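Local coordinates for protein bile salt hydrolase/transferase (Clostridium perfringens, PDB 2BJG) that hydrolyses the amide bond of glycine- and taurine-conjugated bile salts, releasing free bile acids, and also acts as a bile acid amine N-acyltransferase, at residues Ala6-Asp11 and Asn242-Ile247; Gln28-Ile33 and Lys315-Asn320; Val183-Gln188 and Arg228-Ala233. All blocks are in the same frame, centred on the assembly; numbering follows the deposited sequence.

How the contacts relate
Contact 3 (183-188 with 228-233) is wholly buried, whereas contacts 1 and 2 each have a buried side and a side near solvent. Contacts 1 and 3 share helix 225-243: contact 3 uses its earlier turns, contact 1 its end, and their nearest atoms are about 7 Å apart. Contact 2 (28-33 with 315-320) belongs to a different sheet from the strand 3-8 of contact 1, on the other side of the chain's centre from contact 3, about 34 Å between centres. The chemistry follows the place: four backbone hydrogen bonds join the strands of contact 2, one direct bond and three waters tie the loops of contact 1, and contact 3 has side-chain packing with no hydrogen bond across it.

Contact 1: residues Ala6-Asp11 and Asn242-Ile247; sequences ALETKD and NDKDSI
Ile247 packs against the end of strand 3-8, and its side chain makes the dense part of this contact. Its CG2 lies 3.4 Å from Glu8 O and 3.8 Å from CD2 of Leu7, the two side chains meeting at a slant. With CG2 anti to the backbone N (CG1 at chi1 -61°), this methyl is the branch that touches both. Behind Ile247, Met239 and Ile240 of helix 225-243 continue the apolar layer. The backbone joins in here: Lys10 N donates to Ile247 O at 2.8 Å, with an N-H...O angle of 160° and the donor tilted 21° from the carbonyl plane.

Toward solvent the fit gives way to water and long aliphatic chains. Lys10 lays its methylenes along the other loop, CD reaching 3.3 Å from Asp245 O, while its bent end places NZ 3.1 Å from a water that bonds only weakly to Ser246 O; NZ also has a long, weak ion pair with Asp248. Another water receives a bond from Lys244 NZ and donates to Thr9 O. Glu8 OE1 and Lys244 NZ stay 4.5 Å apart, too far for a salt bridge, so any attraction between them is probably modest.

The chain following helix 225-243 is thus joined to the end of strand 3-8 and the loop after it, while the helix itself packs on this sheet elsewhere, as in the alpha-beta-beta-alpha fold of Ntn hydrolases.

Contact 2: residues Gln28-Ile33 and Lys315-Asn320; sequences QSIIFI and KTYKYN
Ile30 and Tyr317 face each other as an antiparallel hydrogen-bonded pair, joined by Ile30 N to Tyr317 O at 3.0 Å and by the reverse bond from Tyr317 N to Ile30 O, both donors in the carbonyl plane. Phe32 and Lys315 form the next such pair. There the bond from Phe32 N to Lys315 O is short, 2.7 Å, and almost straight at 175°, whereas the return donor, Lys315 N, is tilted from the plane of the Phe32 carbonyl. Between these pairs Ile31 and Thr316 occupy a non-hydrogen-bonded position, their side chains lying side by side with Ile31 CD1 3.8 Å from Thr316 CG2. On the other face Ile30 CB touches Tyr317 CB, and Lys315 CB comes to the edge of the Phe32 ring.

Strand 315-318 thus adds an edge to strand 29-33, whose other side is bonded to strand 54-61 through Ser29, Ile31 and Ile33, in an antiparallel sheet of this Ntn-hydrolase domain. Tyr291 and Tyr289 of strand 288-293 cover Ile30 from another sheet.

Beyond the paired residues the strands part, and a water bridges Gln28 O and Tyr319 N. Tyr319 then carries the contact. Its CB lies 3.5 Å from Gln28 O. A chi1 of -176° extends the ring away from its own nitrogen, with one face turned to the glutamine. CG and CD1 meet Gln28 CG, which makes a CH-pi contact 3.9 Å from the ring centroid. Farther out, CE1, CZ and, more loosely, CE2 lie under Gln28 NE2, which stands 3.4 Å above the plane toward the rim, with amide and ring planes 59° apart. At the tip OH is 3.6 Å from the same NE2, while Gln28 OE1 turns back to accept from Phe26 N.

Contact 3: residues Val183-Gln188 and Arg228-Ala233; sequences VANLNQ and RFIRVA
Asn185 opens the contact on the side of helix 179-185, meeting Ile230 of helix 225-243 at about a right angle. A chi1 of -168° swings the amide away from its own backbone nitrogen and brings ND2 to 3.4 Å from Ile230 CD1, with CG1 of the same isoleucine farther back at 3.9 Å. The flank of Asn185 is packed by Trp181 of a neighbouring subunit.

Leu186 follows and does most of the packing. Its branch point, CG, stands at the edge of the Phe229 ring, near the ring plane and 4.1 Å from CE2. From there the branches divide: CD1 stays by that same ring atom, while CD2 also reaches Ala233 CB at 3.7 Å, one helical turn after Phe229. Ile170 closes over both Leu186 and Ala233, and His182 stacks on the Phe229 ring.

Gln188 NE2 is hydrogen-bonded to Thr224 OG1 of a neighbouring subunit. This is helix-helix packing in the Ntn-hydrolase fold, on the helix whose Arg228 bonds through NH1 to the backbone O of Cys2, the inferred nucleophile. No hydrogen bond crosses between the segments, so their direct contact, the Asn185 amide included, is by van der Waals packing.

Contact 1: residues Ala6-Asp11 and Asn242-Ile247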
loop_
_atom_site.group_PDB
_atom_site.type_symbol
_atom_site.label_atom_id
_atom_site.label_comp_id
_atom_site.label_asym_id
_atom_site.label_seq_id
_atom_site.Cartn_x
_atom_site.Cartn_y
_atom_site.Cartn_z
ATOM N N ALA A 6 -11.789 -21.560 -8.656
ATOM C CA ALA A 6 -11.703 -22.937 -9.135
ATOM C C ALA A 6 -10.385 -23.543 -8.676
ATOM O O ALA A 6 -9.351 -22.869 -8.681
ATOM C CB ALA A 6 -11.822 -22.998 -10.651
ATOM N N LEU A 7 -10.429 -24.813 -8.277
ATOM C CA LEU A 7 -9.277 -25.486 -7.676
ATOM C C LEU A 7 -9.313 -26.986 -7.981
ATOM O O LEU A 7 -10.391 -27.579 -8.068
ATOM C CB LEU A 7 -9.284 -25.250 -6.158
ATOM C CG LEU A 7 -7.985 -25.135 -5.352
ATOM C CD1 LEU A 7 -7.090 -24.010 -5.865
ATOM C CD2 LEU A 7 -8.306 -24.916 -3.878
ATOM N N GLU A 8 -8.141 -27.591 -8.161
ATOM C CA GLU A 8 -8.037 -29.041 -8.348
ATOM C C GLU A 8 -7.418 -29.699 -7.116
ATOM O O GLU A 8 -6.350 -29.289 -6.657
ATOM C CB GLU A 8 -7.221 -29.394 -9.601
ATOM C CG GLU A 8 -7.338 -30.875 -10.000
ATOM C CD GLU A 8 -6.279 -31.338 -11.005
ATOM O OE1 GLU A 8 -5.398 -30.539 -11.389
ATOM O OE2 GLU A 8 -6.330 -32.523 -11.411
ATOM N N THR A 9 -8.089 -30.725 -6.594
ATOM C CA THR A 9 -7.650 -31.398 -5.369
ATOM C C THR A 9 -6.466 -32.328 -5.624
ATOM O O THR A 9 -6.102 -32.586 -6.772
ATOM C CB THR A 9 -8.799 -32.196 -4.688
ATOM O OG1 THR A 9 -9.180 -33.306 -5.513
ATOM C CG2 THR A 9 -10.012 -31.300 -4.426
ATOM N N LYS A 10 -5.874 -32.821 -4.538
ATOM C CA LYS A 10 -4.760 -33.768 -4.599
ATOM C C LYS A 10 -5.140 -35.090 -5.271
ATOM O O LYS A 10 -4.285 -35.766 -5.843
ATOM C CB LYS A 10 -4.200 -34.022 -3.193
ATOM C CG LYS A 10 -5.174 -34.672 -2.219
ATOM C CD LYS A 10 -4.489 -34.987 -0.896
ATOM C CE LYS A 10 -5.403 -35.760 0.050
ATOM N NZ LYS A 10 -6.472 -34.889 0.608
ATOM N N ASP A 11 -6.425 -35.441 -5.203
ATOM C CA ASP A 11 -6.952 -36.655 -5.828
ATOM C C ASP A 11 -7.483 -36.403 -7.241
ATOM O O ASP A 11 -8.112 -37.281 -7.837
ATOM C CB ASP A 11 -8.051 -37.273 -4.958
ATOM C CG ASP A 11 -7.556 -37.677 -3.571
ATOM O OD1 ASP A 11 -6.346 -37.967 -3.409
ATOM O OD2 ASP A 11 -8.386 -37.715 -2.640
ATOM N N ASN A 242 3.376 -24.599 -4.183
ATOM C CA ASN A 242 4.034 -25.164 -3.010
ATOM C C ASN A 242 3.362 -26.399 -2.400
ATOM O O ASN A 242 4.030 -27.191 -1.743
ATOM C CB ASN A 242 4.236 -24.082 -1.935
ATOM C CG ASN A 242 5.148 -22.953 -2.402
ATOM O OD1 ASN A 242 4.968 -21.794 -2.020
ATOM N ND2 ASN A 242 6.128 -23.287 -3.238
ATOM N N ASP A 243 2.056 -26.560 -2.613
ATOM C CA ASP A 243 1.277 -27.590 -1.899
ATOM C C ASP A 243 0.190 -28.268 -2.745
ATOM O O ASP A 243 -0.910 -28.541 -2.255
ATOM C CB ASP A 243 0.655 -26.988 -0.634
ATOM C CG ASP A 243 1.695 -26.624 0.410
ATOM O OD1 ASP A 243 2.098 -27.520 1.192
ATOM O OD2 ASP A 243 2.103 -25.436 0.448
ATOM N N LYS A 244 0.513 -28.545 -4.007
ATOM C CA LYS A 244 -0.392 -29.221 -4.943
ATOM C C LYS A 244 -0.975 -30.512 -4.348
ATOM O O LYS A 244 -2.157 -30.819 -4.530
ATOM C CB LYS A 244 0.362 -29.527 -6.244
ATOM C CG LYS A 244 -0.500 -29.955 -7.427
ATOM C CD LYS A 244 0.381 -30.358 -8.610
ATOM C CE LYS A 244 -0.420 -30.558 -9.893
ATOM N NZ LYS A 244 -1.355 -31.723 -9.840
ATOM N N ASP A 245 -0.143 -31.245 -3.616
ATOM C CA ASP A 245 -0.504 -32.573 -3.117
ATOM C C ASP A 245 -1.209 -32.555 -1.765
ATOM O O ASP A 245 -1.542 -33.609 -1.218
ATOM C CB ASP A 245 0.742 -33.467 -3.073
ATOM C CG ASP A 245 1.389 -33.623 -4.436
ATOM O OD1 ASP A 245 0.779 -34.265 -5.321
ATOM O OD2 ASP A 245 2.506 -33.097 -4.628
ATOM N N SER A 246 -1.436 -31.356 -1.232
ATOM C CA SER A 246 -2.176 -31.181 0.018
ATOM C C SER A 246 -3.587 -30.642 -0.206
ATOM O O SER A 246 -4.403 -30.632 0.719
ATOM C CB SER A 246 -1.425 -30.241 0.966
ATOM O OG SER A 246 -0.294 -30.876 1.524
ATOM N N ILE A 247 -3.870 -30.195 -1.428
ATOM C CA ILE A 247 -5.146 -29.538 -1.723
ATOM C C ILE A 247 -6.336 -30.479 -1.535
ATOM O O ILE A 247 -6.401 -31.556 -2.138
ATOM C CB ILE A 247 -5.172 -28.885 -3.135
ATOM C CG1 ILE A 247 -4.092 -27.801 -3.247
ATOM C CG2 ILE A 247 -6.552 -28.283 -3.431
ATOM C CD1 ILE A 247 -3.894 -27.252 -4.656
HETATM O O HOH W 1 -3.811 -30.507 -6.574
HETATM O O HOH W 2 -3.301 -32.740 -8.320
HETATM O O HOH W 3 -4.311 -33.516 2.408
#

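Contact 2: residues Gln28-Ile33 and Lys315-Asn320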
loop_
_atom_site.group_PDB
_atom_site.type_symbol
_atom_site.label_atom_id
_atom_site.label_comp_id
_atom_site.label_asym_id
_atom_site.label_seq_id
_atom_site.Cartn_x
_atom_site.Cartn_y
_atom_site.Cartn_z
ATOM N N GLN A 28 -33.065 -17.083 -0.136
ATOM C CA GLN A 28 -32.354 -18.150 -0.808
ATOM C C GLN A 28 -32.579 -19.494 -0.132
ATOM O O GLN A 28 -32.817 -19.570 1.074
ATOM C CB GLN A 28 -30.855 -17.840 -0.927
ATOM C CG GLN A 28 -30.098 -17.685 0.396
ATOM C CD GLN A 28 -29.940 -16.233 0.846
ATOM O OE1 GLN A 28 -30.867 -15.431 0.751
ATOM N NE2 GLN A 28 -28.759 -15.900 1.354
ATOM N N SER A 29 -32.514 -20.545 -0.939
ATOM C CA SER A 29 -32.478 -21.914 -0.460
ATOM C C SER A 29 -31.704 -22.751 -1.470
ATOM O O SER A 29 -31.425 -22.299 -2.581
ATOM C CB SER A 29 -33.897 -22.457 -0.284
ATOM O OG SER A 29 -34.592 -22.466 -1.514
ATOM N N ILE A 30 -31.343 -23.965 -1.079
ATOM C CA ILE A 30 -30.731 -24.908 -2.007
ATOM C C ILE A 30 -31.834 -25.512 -2.871
ATOM O O ILE A 30 -32.805 -26.052 -2.348
ATOM C CB ILE A 30 -29.960 -26.028 -1.262
ATOM C CG1 ILE A 30 -28.965 -25.435 -0.257
ATOM C CG2 ILE A 30 -29.257 -26.953 -2.252
ATOM C CD1 ILE A 30 -27.777 -24.770 -0.881
ATOM N N ILE A 31 -31.683 -25.412 -4.190
ATOM C CA ILE A 31 -32.698 -25.893 -5.122
ATOM C C ILE A 31 -32.177 -27.068 -5.935
ATOM O O ILE A 31 -31.116 -26.971 -6.554
ATOM C CB ILE A 31 -33.147 -24.790 -6.127
ATOM C CG1 ILE A 31 -33.277 -23.410 -5.457
ATOM C CG2 ILE A 31 -34.418 -25.205 -6.868
ATOM C CD1 ILE A 31 -34.383 -23.288 -4.444
ATOM N N PHE A 32 -32.929 -28.169 -5.930
ATOM C CA PHE A 32 -32.665 -29.297 -6.822
ATOM C C PHE A 32 -33.759 -29.405 -7.884
ATOM O O PHE A 32 -34.947 -29.346 -7.569
ATOM C CB PHE A 32 -32.546 -30.615 -6.046
ATOM C CG PHE A 32 -32.511 -31.839 -6.930
ATOM C CD1 PHE A 32 -31.356 -32.173 -7.641
ATOM C CD2 PHE A 32 -33.640 -32.651 -7.059
ATOM C CE1 PHE A 32 -31.322 -33.304 -8.462
ATOM C CE2 PHE A 32 -33.622 -33.782 -7.878
ATOM C CZ PHE A 32 -32.461 -34.112 -8.582
ATOM N N ILE A 33 -33.340 -29.553 -9.138
ATOM C CA ILE A 33 -34.263 -29.757 -10.252
ATOM C C ILE A 33 -33.872 -31.033 -10.999
ATOM O O ILE A 33 -32.747 -31.146 -11.493
ATOM C CB ILE A 33 -34.289 -28.549 -11.237
ATOM C CG1 ILE A 33 -34.517 -27.231 -10.484
ATOM C CG2 ILE A 33 -35.351 -28.768 -12.321
ATOM C CD1 ILE A 33 -34.406 -25.969 -11.348
ATOM N N LYS A 315 -37.065 -29.919 -5.490
ATOM C CA LYS A 315 -36.844 -30.057 -4.057
ATOM C C LYS A 315 -35.995 -28.893 -3.556
ATOM O O LYS A 315 -35.066 -28.458 -4.239
ATOM C CB LYS A 315 -36.195 -31.414 -3.738
ATOM C CG LYS A 315 -35.867 -31.675 -2.259
ATOM C CD LYS A 315 -37.105 -31.614 -1.362
ATOM C CE LYS A 315 -36.747 -31.763 0.109
ATOM N NZ LYS A 315 -36.754 -33.191 0.553
ATOM N N THR A 316 -36.341 -28.376 -2.376
ATOM C CA THR A 316 -35.563 -27.318 -1.742
ATOM C C THR A 316 -35.045 -27.728 -0.362
ATOM O O THR A 316 -35.636 -28.578 0.315
ATOM C CB THR A 316 -36.352 -25.977 -1.642
ATOM O OG1 THR A 316 -37.361 -26.077 -0.632
ATOM C CG2 THR A 316 -36.992 -25.606 -2.986
ATOM N N TYR A 317 -33.936 -27.116 0.045
ATOM C CA TYR A 317 -33.339 -27.353 1.357
ATOM C C TYR A 317 -33.097 -26.024 2.044
ATOM O O TYR A 317 -32.536 -25.099 1.438
ATOM C CB TYR A 317 -32.028 -28.133 1.228
ATOM C CG TYR A 317 -32.224 -29.492 0.618
ATOM C CD1 TYR A 317 -32.558 -30.587 1.414
ATOM C CD2 TYR A 317 -32.108 -29.683 -0.759
ATOM C CE1 TYR A 317 -32.755 -31.838 0.862
ATOM C CE2 TYR A 317 -32.305 -30.937 -1.325
ATOM C CZ TYR A 317 -32.628 -32.004 -0.504
ATOM O OH TYR A 317 -32.833 -33.251 -1.029
ATOM N N LYS A 318 -33.525 -25.937 3.302
ATOM C CA LYS A 318 -33.455 -24.690 4.061
ATOM C C LYS A 318 -32.017 -24.214 4.274
ATOM O O LYS A 318 -31.152 -24.976 4.711
ATOM C CB LYS A 318 -34.174 -24.821 5.411
ATOM C CG LYS A 318 -34.462 -23.487 6.085
ATOM C CD LYS A 318 -34.996 -23.674 7.501
ATOM C CE LYS A 318 -35.250 -22.337 8.182
ATOM N NZ LYS A 318 -35.684 -22.525 9.604
ATOM N N TYR A 319 -31.801 -22.940 3.941
ATOM C CA TYR A 319 -30.554 -22.218 4.150
ATOM C C TYR A 319 -30.196 -22.234 5.634
ATOM O O TYR A 319 -30.941 -21.724 6.466
ATOM C CB TYR A 319 -30.764 -20.787 3.660
ATOM C CG TYR A 319 -29.572 -19.857 3.694
ATOM C CD1 TYR A 319 -28.593 -19.911 2.706
ATOM C CD2 TYR A 319 -29.463 -18.874 4.680
ATOM C CE1 TYR A 319 -27.518 -19.032 2.714
ATOM C CE2 TYR A 319 -28.388 -17.991 4.702
ATOM C CZ TYR A 319 -27.422 -18.075 3.714
ATOM O OH TYR A 319 -26.363 -17.204 3.725
ATOM N N ASN A 320 -29.062 -22.843 5.958
ATOM C CA ASN A 320 -28.691 -23.086 7.354
ATOM C C ASN A 320 -27.940 -21.915 7.971
ATOM O O ASN A 320 -26.758 -21.701 7.686
ATOM C CB ASN A 320 -27.874 -24.385 7.478
ATOM C CG ASN A 320 -27.689 -24.839 8.927
ATOM O OD1 ASN A 320 -27.630 -24.024 9.849
ATOM N ND2 ASN A 320 -27.575 -26.153 9.124
HETATM O O HOH W 4 -34.074 -21.359 2.924
#

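Contact 3: residues Val183-Gln188 and Arg228-Ala233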
loop_
_atom_site.group_PDB
_atom_site.type_symbol
_atom_site.label_atom_id
_atom_site.label_comp_id
_atom_site.label_asym_id
_atom_site.label_seq_id
_atom_site.Cartn_x
_atom_site.Cartn_y
_atom_site.Cartn_z
ATOM N N VAL A 183 -6.758 -8.719 -15.036
ATOM C CA VAL A 183 -5.635 -9.531 -15.532
ATOM C C VAL A 183 -4.381 -8.685 -15.754
ATOM O O VAL A 183 -3.281 -9.097 -15.391
ATOM C CB VAL A 183 -6.015 -10.326 -16.819
ATOM C CG1 VAL A 183 -4.828 -11.150 -17.340
ATOM C CG2 VAL A 183 -7.195 -11.242 -16.538
ATOM N N ALA A 184 -4.561 -7.496 -16.329
ATOM C CA ALA A 184 -3.471 -6.532 -16.487
ATOM C C ALA A 184 -2.999 -5.997 -15.130
ATOM O O ALA A 184 -1.811 -5.725 -14.947
ATOM C CB ALA A 184 -3.894 -5.386 -17.404
ATOM N N ASN A 185 -3.928 -5.853 -14.185
ATOM C CA ASN A 185 -3.596 -5.364 -12.845
ATOM C C ASN A 185 -2.687 -6.326 -12.081
ATOM O O ASN A 185 -1.877 -5.910 -11.247
ATOM C CB ASN A 185 -4.870 -5.070 -12.040
ATOM C CG ASN A 185 -4.591 -4.295 -10.754
ATOM O OD1 ASN A 185 -3.707 -3.438 -10.704
ATOM N ND2 ASN A 185 -5.350 -4.592 -9.712
ATOM N N LEU A 186 -2.819 -7.615 -12.373
ATOM C CA LEU A 186 -1.954 -8.639 -11.786
ATOM C C LEU A 186 -0.467 -8.386 -12.061
ATOM O O LEU A 186 0.383 -8.735 -11.239
ATOM C CB LEU A 186 -2.334 -10.022 -12.310
ATOM C CG LEU A 186 -3.655 -10.671 -11.909
ATOM C CD1 LEU A 186 -3.861 -11.892 -12.765
ATOM C CD2 LEU A 186 -3.666 -11.039 -10.429
ATOM N N ASN A 187 -0.170 -7.783 -13.214
ATOM C CA ASN A 187 1.208 -7.460 -13.628
ATOM C C ASN A 187 1.929 -6.470 -12.708
ATOM O O ASN A 187 3.160 -6.438 -12.672
ATOM C CB ASN A 187 1.222 -6.912 -15.059
ATOM C CG ASN A 187 0.792 -7.941 -16.095
ATOM O OD1 ASN A 187 1.031 -9.139 -15.942
ATOM N ND2 ASN A 187 0.176 -7.468 -17.173
ATOM N N GLN A 188 1.158 -5.664 -11.978
ATOM C CA GLN A 188 1.699 -4.722 -10.990
ATOM C C GLN A 188 2.369 -5.413 -9.801
ATOM O O GLN A 188 3.186 -4.806 -9.101
ATOM C CB GLN A 188 0.593 -3.785 -10.485
ATOM C CG GLN A 188 0.292 -2.613 -11.407
ATOM C CD GLN A 188 1.523 -1.756 -11.689
ATOM O OE1 GLN A 188 2.042 -1.750 -12.806
ATOM N NE2 GLN A 188 2.001 -1.043 -10.671
ATOM N N ARG A 228 -9.343 -7.788 -3.655
ATOM C CA ARG A 228 -9.713 -9.189 -3.439
ATOM C C ARG A 228 -9.279 -10.087 -4.602
ATOM O O ARG A 228 -8.859 -11.219 -4.384
ATOM C CB ARG A 228 -11.219 -9.324 -3.151
ATOM C CG ARG A 228 -11.642 -8.721 -1.804
ATOM C CD ARG A 228 -13.117 -8.965 -1.455
ATOM N NE ARG A 228 -14.055 -8.112 -2.192
ATOM C CZ ARG A 228 -14.710 -8.480 -3.295
ATOM N NH1 ARG A 228 -14.530 -9.688 -3.813
ATOM N NH2 ARG A 228 -15.548 -7.642 -3.883
ATOM N N PHE A 229 -9.369 -9.576 -5.833
ATOM C CA PHE A 229 -8.901 -10.303 -7.028
ATOM C C PHE A 229 -7.404 -10.628 -6.928
ATOM O O PHE A 229 -6.983 -11.770 -7.142
ATOM C CB PHE A 229 -9.194 -9.485 -8.299
ATOM C CG PHE A 229 -9.051 -10.266 -9.586
ATOM C CD1 PHE A 229 -10.178 -10.692 -10.278
ATOM C CD2 PHE A 229 -7.793 -10.560 -10.116
ATOM C CE1 PHE A 229 -10.060 -11.404 -11.479
ATOM C CE2 PHE A 229 -7.665 -11.281 -11.309
ATOM C CZ PHE A 229 -8.803 -11.700 -11.993
ATOM N N ILE A 230 -6.608 -9.619 -6.590
ATOM C CA ILE A 230 -5.165 -9.798 -6.376
ATOM C C ILE A 230 -4.875 -10.862 -5.312
ATOM O O ILE A 230 -4.123 -11.799 -5.570
ATOM C CB ILE A 230 -4.475 -8.455 -6.030
ATOM C CG1 ILE A 230 -4.663 -7.472 -7.181
ATOM C CG2 ILE A 230 -2.965 -8.657 -5.755
ATOM C CD1 ILE A 230 -4.744 -6.048 -6.729
ATOM N N ARG A 231 -5.495 -10.726 -4.140
ATOM C CA ARG A 231 -5.246 -11.634 -3.016
ATOM C C ARG A 231 -5.558 -13.087 -3.354
ATOM O O ARG A 231 -4.719 -13.963 -3.138
ATOM C CB ARG A 231 -6.010 -11.207 -1.757
ATOM C CG ARG A 231 -5.506 -9.906 -1.128
ATOM C CD ARG A 231 -5.579 -9.934 0.404
ATOM N NE ARG A 231 -6.940 -10.082 0.948
ATOM C CZ ARG A 231 -7.829 -9.093 1.060
ATOM N NH1 ARG A 231 -7.528 -7.877 0.633
ATOM N NH2 ARG A 231 -9.031 -9.317 1.582
ATOM N N VAL A 232 -6.751 -13.335 -3.896
ATOM C CA VAL A 232 -7.178 -14.697 -4.204
ATOM C C VAL A 232 -6.337 -15.317 -5.328
ATOM O O VAL A 232 -6.044 -16.509 -5.288
ATOM C CB VAL A 232 -8.732 -14.799 -4.456
ATOM C CG1 VAL A 232 -9.154 -14.069 -5.728
ATOM C CG2 VAL A 232 -9.187 -16.247 -4.489
ATOM N N ALA A 233 -5.924 -14.500 -6.301
ATOM C CA ALA A 233 -5.110 -14.988 -7.418
ATOM C C ALA A 233 -3.760 -15.520 -6.939
ATOM O O ALA A 233 -3.344 -16.616 -7.322
ATOM C CB ALA A 233 -4.923 -13.899 -8.461
#